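Local coordinates for protein pectate lyase (Cellvibrio cellulosa, PDB 1GXM) that cleaves polygalacturonate (pectate) chains by anti-beta-elimination, with this chain being the family 10 lyase catalytic module of a larger enzyme, at residues Asp128-Asn133 and Trp192-Ala198; Ala206-Glu210 and Arg308-Tyr312; Val220-Ala224 and Thr320-Asn324. All blocks are in the same frame, centred on the assembly; numbering follows the deposited sequence.

Contact 1 is the most internal, its centre about 10 Å from the centre of the chain. Contact 3, at about 11 Å, is buried round Ile322 but reaches the surface at Ser321. Contact 2 lies farther out, at about 18 Å, with Tyr209, Glu210 and Arg308 buried and Arg207 and Tyr312 partly exposed. Contact 1 joins two short strands through backbone hydrogen bonds and an aromatic cluster, contact 2 ties a loop to helix 306-311 and the residue after it through charged and aromatic groups, and contact 3 is aliphatic. Phe132 and Trp192 rest on helix 219-226, which contact 3 also uses; contact 2 shares no helix or strand with either, though Ala206 touches Gln195.

Contact 1: Asp128-Asn133 and Trp192-Ala198; sequences DHATFN and WCAQHGA. With GOL (glycerol), chain C.
The edge of the Phe132 ring meets Cys193 O, 3.3 Å from Phe132 CD2. The same edge meets His196, Phe132 CE2 lying 3.7 Å from His196 CD2, and Trp192 approaches obliquely through CD1, completing a three-ring cluster. Phe132 CG lies opposite the carbonyl carbon and beside the backbone N (chi1 -62°), which brings the ring edge to Cys193 and His196. Beside it the strands 130-131 and 195-196 form a minimal antiparallel ladder, joining the chain ahead of helix 136-148 to the chain after helix 161-181 inside the catalytic module. Ala130 and His196 are the hydrogen-bonded pair: His196 N donates to Ala130 O (3.0 Å), while the return bond from Ala130 N to His196 O is weak. Thr131 and Gln195 form the adjacent non-hydrogen-bonded pair. Beyond the ladder, Ala194 O accepts from Asn133 N at 3.0 Å and, weakly, from Phe132 N. A water lies within hydrogen-bonding distance of both Asn133 OD1 and Gln195 OE1, while Gln195 NE2 is bonded to Lys204 O.

At the other end a glycerol, probably from the crystallisation liquor, puts O3 at the edge of the His129 ring, 2.7 Å from His129 ND1. Ala198 N donates to that same O3 in a nearly straight bond (2.9 Å, 173°), and Tyr111 also holds the glycerol. Further out, Tyr177 and Ile178 of helix 161-181 and Val222 of helix 219-226 back the cluster. Trp192 NE1 is anchored on Ile178 O.

His196 is fixed at both nitrogens: NE2 accepts from Cys193 N at 2.8 Å, and ND1 is bonded to Tyr201 O. This pattern is consistent with a neutral ring protonated at ND1, its rotation set by two backbone groups.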
loop_
_atom_site.group_PDB
_atom_site.type_symbol
_atom_site.label_atom_id
_atom_site.label_comp_id
_atom_site.label_asym_id
_atom_site.label_seq_id
_atom_site.Cartn_x
_atom_site.Cartn_y
_atom_site.Cartn_z
ATOM N N ASP A 128 2.798 0.937 14.750
ATOM C CA ASP A 128 3.919 -0.006 14.757
ATOM C C ASP A 128 3.632 -1.246 13.921
ATOM O O ASP A 128 4.547 -1.999 13.596
ATOM C CB ASP A 128 4.202 -0.486 16.184
ATOM C CG ASP A 128 4.780 0.560 17.071
ATOM O OD1 ASP A 128 4.967 1.726 16.657
ATOM O OD2 ASP A 128 5.035 0.252 18.257
ATOM N N HIS A 129 2.358 -1.511 13.640
ATOM C CA HIS A 129 1.993 -2.714 12.925
ATOM C C HIS A 129 2.521 -2.697 11.505
ATOM O O HIS A 129 2.801 -1.635 10.956
ATOM C CB HIS A 129 0.483 -2.908 12.878
ATOM C CG HIS A 129 -0.141 -3.144 14.210
ATOM N ND1 HIS A 129 0.446 -3.927 15.182
ATOM C CD2 HIS A 129 -1.307 -2.698 14.728
ATOM C CE1 HIS A 129 -0.343 -3.949 16.241
ATOM N NE2 HIS A 129 -1.417 -3.220 15.989
ATOM N N ALA A 130 2.655 -3.877 10.911
ATOM C CA ALA A 130 2.840 -3.990 9.472
ATOM C C ALA A 130 1.656 -3.276 8.829
ATOM O O ALA A 130 0.500 -3.650 9.034
ATOM C CB ALA A 130 2.854 -5.451 9.048
ATOM N N THR A 131 1.942 -2.234 8.059
ATOM C CA THR A 131 0.904 -1.300 7.623
ATOM C C THR A 131 0.688 -1.380 6.142
ATOM O O THR A 131 1.419 -0.813 5.356
ATOM C CB THR A 131 1.278 0.095 8.023
ATOM O OG1 THR A 131 1.356 0.133 9.448
ATOM C CG2 THR A 131 0.161 1.074 7.652
ATOM N N PHE A 132 -0.359 -2.090 5.762
ATOM C CA PHE A 132 -0.780 -2.104 4.378
ATOM C C PHE A 132 -1.647 -0.918 4.038
ATOM O O PHE A 132 -1.740 -0.537 2.893
ATOM C CB PHE A 132 -1.495 -3.403 4.036
ATOM C CG PHE A 132 -0.630 -4.606 4.201
ATOM C CD1 PHE A 132 0.500 -4.761 3.430
ATOM C CD2 PHE A 132 -0.914 -5.586 5.131
ATOM C CE1 PHE A 132 1.305 -5.859 3.568
ATOM C CE2 PHE A 132 -0.098 -6.674 5.276
ATOM C CZ PHE A 132 1.000 -6.816 4.489
ATOM N N ASN A 133 -2.226 -0.303 5.053
ATOM C CA ASN A 133 -3.042 0.880 4.928
ATOM C C ASN A 133 -2.431 1.904 4.016
ATOM O O ASN A 133 -1.246 2.185 4.086
ATOM C CB ASN A 133 -3.229 1.506 6.306
ATOM C CG ASN A 133 -4.336 2.503 6.331
ATOM O OD1 ASN A 133 -5.501 2.137 6.217
ATOM N ND2 ASN A 133 -4.003 3.765 6.491
ATOM N N TRP A 192 -5.522 -9.795 2.931
ATOM C CA TRP A 192 -4.862 -9.231 4.081
ATOM C C TRP A 192 -5.761 -8.220 4.741
ATOM O O TRP A 192 -6.619 -7.616 4.119
ATOM C CB TRP A 192 -3.549 -8.510 3.680
ATOM C CG TRP A 192 -2.576 -9.443 3.065
ATOM C CD1 TRP A 192 -1.564 -10.091 3.695
ATOM C CD2 TRP A 192 -2.575 -9.918 1.716
ATOM N NE1 TRP A 192 -0.921 -10.919 2.822
ATOM C CE2 TRP A 192 -1.515 -10.835 1.596
ATOM C CE3 TRP A 192 -3.342 -9.632 0.588
ATOM C CZ2 TRP A 192 -1.228 -11.490 0.405
ATOM C CZ3 TRP A 192 -3.068 -10.272 -0.582
ATOM C CH2 TRP A 192 -2.034 -11.215 -0.668
ATOM N N CYS A 193 -5.523 -8.020 6.019
ATOM C CA CYS A 193 -6.055 -6.895 6.764
ATOM C C CYS A 193 -5.253 -5.660 6.419
ATOM O O CYS A 193 -4.144 -5.733 5.943
ATOM C CB CYS A 193 -5.950 -7.191 8.270
ATOM S SG CYS A 193 -6.912 -6.093 9.299
ATOM N N ALA A 194 -5.811 -4.491 6.689
ATOM C CA ALA A 194 -5.081 -3.259 6.432
ATOM C C ALA A 194 -3.846 -3.139 7.310
ATOM O O ALA A 194 -2.919 -2.432 6.976
ATOM C CB ALA A 194 -5.948 -2.062 6.588
ATOM N N GLN A 195 -3.836 -3.836 8.432
ATOM C CA GLN A 195 -2.656 -3.878 9.266
ATOM C C GLN A 195 -2.613 -5.216 9.980
ATOM O O GLN A 195 -3.650 -5.777 10.321
ATOM C CB GLN A 195 -2.582 -2.704 10.240
ATOM C CG GLN A 195 -3.786 -2.504 11.080
ATOM C CD GLN A 195 -4.993 -1.972 10.326
ATOM O OE1 GLN A 195 -4.867 -1.030 9.528
ATOM N NE2 GLN A 195 -6.156 -2.517 10.608
ATOM N N HIS A 196 -1.388 -5.714 10.168
ATOM C CA HIS A 196 -1.123 -6.998 10.808
ATOM C C HIS A 196 -0.020 -6.822 11.823
ATOM O O HIS A 196 0.793 -5.911 11.724
ATOM C CB HIS A 196 -0.639 -8.038 9.800
ATOM C CG HIS A 196 -1.696 -8.589 8.903
ATOM N ND1 HIS A 196 -2.122 -9.892 8.995
ATOM C CD2 HIS A 196 -2.410 -8.029 7.894
ATOM C CE1 HIS A 196 -3.049 -10.116 8.076
ATOM N NE2 HIS A 196 -3.237 -9.001 7.391
ATOM N N GLY A 197 0.052 -7.751 12.762
ATOM C CA GLY A 197 1.098 -7.695 13.767
ATOM C C GLY A 197 2.445 -7.898 13.116
ATOM O O GLY A 197 2.647 -8.824 12.346
ATOM N N ALA A 198 3.376 -7.014 13.426
ATOM C CA ALA A 198 4.688 -7.069 12.840
ATOM C C ALA A 198 5.400 -8.355 13.182
ATOM O O ALA A 198 6.179 -8.854 12.382
ATOM C CB ALA A 198 5.503 -5.888 13.300
HETATM C C1 GOL C . 4.310 -5.369 17.820
HETATM O O1 GOL C . 3.112 -5.080 18.485
HETATM C C2 GOL C . 4.613 -4.139 17.007
HETATM O O2 GOL C . 5.948 -4.173 16.592
HETATM C C3 GOL C . 3.695 -3.988 15.803
HETATM O O3 GOL C . 2.855 -5.082 15.480
HETATM O O HOH W 1 -6.824 0.717 8.319
#

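Contact 2: Ala206-Glu210 and Arg308-Tyr312; sequences ARAYE and RRTGY
Tyr209 has its CG wedged between backbone N and carbonyl carbon (chi1 43°), which sends its ring toward Arg308 and Tyr312; Tyr312, with CG opposite the backbone N (chi1 -166°), reaches back to meet it. The two rings form an edge-to-face pair with planes 68° apart, Tyr209 CE1 standing over the face of Tyr312, 3.6 Å from Tyr312 CE1. Arg308 covers one face of Tyr209. Bends at chi2 and chi3 fold its chain over the ring, and the result is both a CH-pi contact from CD and a cation-pi contact, with Arg308 CZ 4.5 Å from the Tyr209 centroid. The opposite face of Tyr209 is met by Arg207 CB. A water links Arg308 NH1, which donates to it, with Tyr209 OH.

The loop side is a type I beta turn from Arg207 to Glu210, and the partner is Arg308 of helix 306-311 and Tyr312, which follows the helix, in this pectic acid lyase module. Inside the turn Arg207 grips the Glu210 carboxylate in a salt bridge that uses NE and NH2 side-on, NE donating to OE1 at 2.9 Å and NH2 to OE2 at 2.8 Å. Glu210 OE1 also accepts from Arg207 N. Glu210 OE2 has a second donor across the contact, Tyr312 OH at 2.7 Å on its anti lone pair. Tyr312 is further held by a cation-pi contact with Arg279 and an edge-to-face pair with Trp314.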
loop_
_atom_site.group_PDB
_atom_site.type_symbol
_atom_site.label_atom_id
_atom_site.label_comp_id
_atom_site.label_asym_id
_atom_site.label_seq_id
_atom_site.Cartn_x
_atom_site.Cartn_y
_atom_site.Cartn_z
ATOM N N ALA A 206 -6.706 -0.698 13.769
ATOM C CA ALA A 206 -5.971 0.549 13.672
ATOM C C ALA A 206 -6.753 1.595 14.450
ATOM O O ALA A 206 -6.851 1.492 15.678
ATOM C CB ALA A 206 -5.672 0.940 12.238
ATOM N N ARG A 207 -7.349 2.556 13.753
ATOM C CA ARG A 207 -8.210 3.523 14.403
ATOM C C ARG A 207 -9.474 2.834 14.880
ATOM O O ARG A 207 -9.695 1.659 14.616
ATOM C CB ARG A 207 -8.474 4.705 13.484
ATOM C CG ARG A 207 -7.200 5.462 13.219
ATOM C CD ARG A 207 -7.295 6.543 12.202
ATOM N NE ARG A 207 -7.477 5.986 10.880
ATOM C CZ ARG A 207 -7.454 6.689 9.759
ATOM N NH1 ARG A 207 -7.246 7.996 9.807
ATOM N NH2 ARG A 207 -7.642 6.094 8.592
ATOM N N ALA A 208 -10.297 3.558 15.613
ATOM C CA ALA A 208 -11.422 2.925 16.293
ATOM C C ALA A 208 -12.335 2.168 15.341
ATOM O O ALA A 208 -12.873 1.125 15.689
ATOM C CB ALA A 208 -12.223 3.943 17.054
ATOM N N TYR A 209 -12.490 2.714 14.147
ATOM C CA TYR A 209 -13.450 2.206 13.172
ATOM C C TYR A 209 -12.777 1.310 12.151
ATOM O O TYR A 209 -13.381 0.973 11.143
ATOM C CB TYR A 209 -14.177 3.392 12.483
ATOM C CG TYR A 209 -13.230 4.502 12.127
ATOM C CD1 TYR A 209 -12.502 4.491 10.943
ATOM C CD2 TYR A 209 -13.015 5.563 13.019
ATOM C CE1 TYR A 209 -11.580 5.505 10.654
ATOM C CE2 TYR A 209 -12.100 6.551 12.735
ATOM C CZ TYR A 209 -11.378 6.513 11.564
ATOM O OH TYR A 209 -10.482 7.521 11.278
ATOM N N GLU A 210 -11.527 0.919 12.411
ATOM C CA GLU A 210 -10.730 0.078 11.527
ATOM C C GLU A 210 -10.417 -1.226 12.239
ATOM O O GLU A 210 -9.458 -1.326 12.965
ATOM C CB GLU A 210 -9.465 0.813 11.117
ATOM C CG GLU A 210 -9.814 1.999 10.240
ATOM C CD GLU A 210 -8.674 2.915 9.925
ATOM O OE1 GLU A 210 -7.740 3.054 10.733
ATOM O OE2 GLU A 210 -8.711 3.524 8.844
ATOM N N ARG A 308 -19.437 9.222 10.471
ATOM C CA ARG A 308 -18.582 8.154 9.951
ATOM C C ARG A 308 -19.090 7.631 8.612
ATOM O O ARG A 308 -18.306 7.188 7.806
ATOM C CB ARG A 308 -18.412 7.004 10.940
ATOM C CG ARG A 308 -17.403 7.285 12.057
ATOM C CD ARG A 308 -15.979 7.383 11.592
ATOM N NE ARG A 308 -15.687 8.678 10.995
ATOM C CZ ARG A 308 -14.636 8.957 10.259
ATOM N NH1 ARG A 308 -13.749 8.024 9.973
ATOM N NH2 ARG A 308 -14.478 10.160 9.761
ATOM N N ARG A 309 -20.393 7.658 8.378
ATOM C CA ARG A 309 -20.908 7.155 7.111
ATOM C C ARG A 309 -20.539 8.096 5.981
ATOM O O ARG A 309 -20.247 7.661 4.876
ATOM C CB ARG A 309 -22.412 6.956 7.183
ATOM C CG ARG A 309 -22.978 6.284 5.927
ATOM C CD ARG A 309 -24.423 5.838 6.025
ATOM N NE ARG A 309 -25.240 6.944 6.501
ATOM C CZ ARG A 309 -25.742 7.066 7.721
ATOM N NH1 ARG A 309 -25.618 6.109 8.620
ATOM N NH2 ARG A 309 -26.390 8.160 8.036
ATOM N N THR A 310 -20.525 9.394 6.270
ATOM C CA THR A 310 -20.201 10.385 5.243
ATOM C C THR A 310 -18.693 10.675 5.181
ATOM O O THR A 310 -18.178 11.072 4.142
ATOM C CB THR A 310 -20.947 11.709 5.478
ATOM O OG1 THR A 310 -20.625 12.210 6.784
ATOM C CG2 THR A 310 -22.433 11.506 5.460
ATOM N N GLY A 311 -17.977 10.459 6.283
ATOM C CA GLY A 311 -16.593 10.882 6.396
ATOM C C GLY A 311 -15.554 9.844 6.048
ATOM O O GLY A 311 -14.386 10.126 6.007
ATOM N N TYR A 312 -15.999 8.624 5.801
ATOM C CA TYR A 312 -15.099 7.513 5.507
ATOM C C TYR A 312 -15.794 6.634 4.492
ATOM O O TYR A 312 -17.014 6.465 4.560
ATOM C CB TYR A 312 -14.869 6.738 6.800
ATOM C CG TYR A 312 -13.745 5.743 6.846
ATOM C CD1 TYR A 312 -12.437 6.147 7.003
ATOM C CD2 TYR A 312 -13.995 4.378 6.806
ATOM C CE1 TYR A 312 -11.425 5.222 7.096
ATOM C CE2 TYR A 312 -12.988 3.458 6.883
ATOM C CZ TYR A 312 -11.704 3.878 7.067
ATOM O OH TYR A 312 -10.673 2.973 7.144
HETATM O O HOH W 2 -11.072 8.809 8.832
#

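Contact 3: Val220-Ala224 and Thr320-Asn324; sequences VGVLA and TSIIN
Ile322 reaches from helix 318-329 into the side of helix 219-226, placing its side chain among Val220, Leu223 and Ala224. This is a helix-helix packing contact within the lyase catalytic module: the two short segments run in nearly the same direction, 27° apart, with a closest axis approach of 9.9 Å.

Aliphatic contacts carry most of it. The Ile322 CG1 branch, set opposite the backbone N (chi1 -158°), is laid against helix 219-226, where CG1 lies 4.0 Å from Leu223 CB and the terminal CD1 comes 4.3 Å from Ala224 CB. At the root of the same side chain, Val220 CG1 meets Ile322 CB at 4.0 Å. The Val220 and Ile322 side chains slide past each other in opposite directions.

A second kind of contact sets methyl against backbone. Ile322 CD1 rests 3.8 Å from Val220 O and 3.9 Å from Ala224 N, the two atoms joined by a hydrogen bond of helix 219-226. Since that bond already pairs both polar atoms with each other, the methyl can lie against them as an apolar neighbour.

Apolar packing continues beyond the two segments, now largely with aromatic partners. Phe246 of helix 233-246 touches Val220, Leu223 and Ile322, while Leu223 also packs on Trp192, and Pro20 and Ala21 of helix 20-28 cover Ala224.

Toward solvent, a van der Waals contact between a hydroxyl and a methyl marks the margin of the interface: exposed Ser321 turns toward the partner helix, its OG 3.7 Å from Val220 CG1.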
loop_
_atom_site.group_PDB
_atom_site.type_symbol
_atom_site.label_atom_id
_atom_site.label_comp_id
_atom_site.label_asym_id
_atom_site.label_seq_id
_atom_site.Cartn_x
_atom_site.Cartn_y
_atom_site.Cartn_z
ATOM N N VAL A 220 -5.596 -4.985 -2.828
ATOM C CA VAL A 220 -5.278 -4.771 -4.241
ATOM C C VAL A 220 -3.794 -4.481 -4.412
ATOM O O VAL A 220 -3.095 -5.123 -5.193
ATOM C CB VAL A 220 -6.076 -3.593 -4.801
ATOM C CG1 VAL A 220 -5.658 -3.273 -6.229
ATOM C CG2 VAL A 220 -7.571 -3.871 -4.705
ATOM N N GLY A 221 -3.294 -3.523 -3.643
ATOM C CA GLY A 221 -1.911 -3.121 -3.771
ATOM C C GLY A 221 -0.960 -4.213 -3.350
ATOM O O GLY A 221 0.145 -4.319 -3.877
ATOM N N VAL A 222 -1.356 -5.006 -2.368
ATOM C CA VAL A 222 -0.505 -6.118 -1.935
ATOM C C VAL A 222 -0.368 -7.108 -3.089
ATOM O O VAL A 222 0.716 -7.569 -3.418
ATOM C CB VAL A 222 -1.081 -6.820 -0.706
ATOM C CG1 VAL A 222 -0.196 -7.996 -0.329
ATOM C CG2 VAL A 222 -1.182 -5.873 0.475
ATOM N N LEU A 223 -1.486 -7.450 -3.711
ATOM C CA LEU A 223 -1.451 -8.319 -4.881
ATOM C C LEU A 223 -0.628 -7.726 -6.014
ATOM O O LEU A 223 0.148 -8.407 -6.660
ATOM C CB LEU A 223 -2.861 -8.646 -5.348
ATOM C CG LEU A 223 -3.619 -9.521 -4.370
ATOM C CD1 LEU A 223 -5.110 -9.563 -4.712
ATOM C CD2 LEU A 223 -3.081 -10.938 -4.303
ATOM N N ALA A 224 -0.792 -6.441 -6.244
ATOM C CA ALA A 224 -0.048 -5.774 -7.294
ATOM C C ALA A 224 1.450 -5.878 -6.996
ATOM O O ALA A 224 2.246 -6.185 -7.881
ATOM C CB ALA A 224 -0.480 -4.337 -7.396
ATOM N N THR A 320 -11.950 -4.136 -9.347
ATOM C CA THR A 320 -11.924 -4.021 -10.807
ATOM C C THR A 320 -10.525 -4.018 -11.347
ATOM O O THR A 320 -10.189 -4.781 -12.249
ATOM C CB THR A 320 -12.694 -2.774 -11.222
ATOM O OG1 THR A 320 -14.043 -2.954 -10.777
ATOM C CG2 THR A 320 -12.748 -2.617 -12.752
ATOM N N SER A 321 -9.690 -3.173 -10.789
ATOM C CA SER A 321 -8.364 -2.972 -11.344
ATOM C C SER A 321 -7.531 -4.266 -11.261
ATOM O O SER A 321 -6.891 -4.674 -12.231
ATOM C CB SER A 321 -7.664 -1.814 -10.648
ATOM O OG SER A 321 -7.425 -2.092 -9.308
ATOM N N ILE A 322 -7.542 -4.917 -10.112
ATOM C CA ILE A 322 -6.700 -6.094 -9.962
ATOM C C ILE A 322 -7.252 -7.277 -10.717
ATOM O O ILE A 322 -6.499 -8.082 -11.227
ATOM C CB ILE A 322 -6.438 -6.440 -8.468
ATOM C CG1 ILE A 322 -5.167 -7.281 -8.335
ATOM C CG2 ILE A 322 -7.627 -7.088 -7.806
ATOM C CD1 ILE A 322 -3.899 -6.532 -8.663
ATOM N N ILE A 323 -8.569 -7.379 -10.803
ATOM C CA ILE A 323 -9.199 -8.478 -11.540
ATOM C C ILE A 323 -8.892 -8.347 -13.017
ATOM O O ILE A 323 -8.513 -9.321 -13.666
ATOM C CB ILE A 323 -10.715 -8.491 -11.292
ATOM C CG1 ILE A 323 -10.965 -8.956 -9.860
ATOM C CG2 ILE A 323 -11.434 -9.365 -12.322
ATOM C CD1 ILE A 323 -12.384 -8.783 -9.432
ATOM N N ASN A 324 -9.000 -7.139 -13.541
ATOM C CA ASN A 324 -8.753 -6.936 -14.958
ATOM C C ASN A 324 -7.293 -7.162 -15.279
ATOM O O ASN A 324 -6.959 -7.719 -16.316
ATOM C CB ASN A 324 -9.202 -5.552 -15.414
ATOM C CG ASN A 324 -10.724 -5.421 -15.470
ATOM O OD1 ASN A 324 -11.249 -4.311 -15.503
ATOM N ND2 ASN A 324 -11.424 -6.546 -15.428
#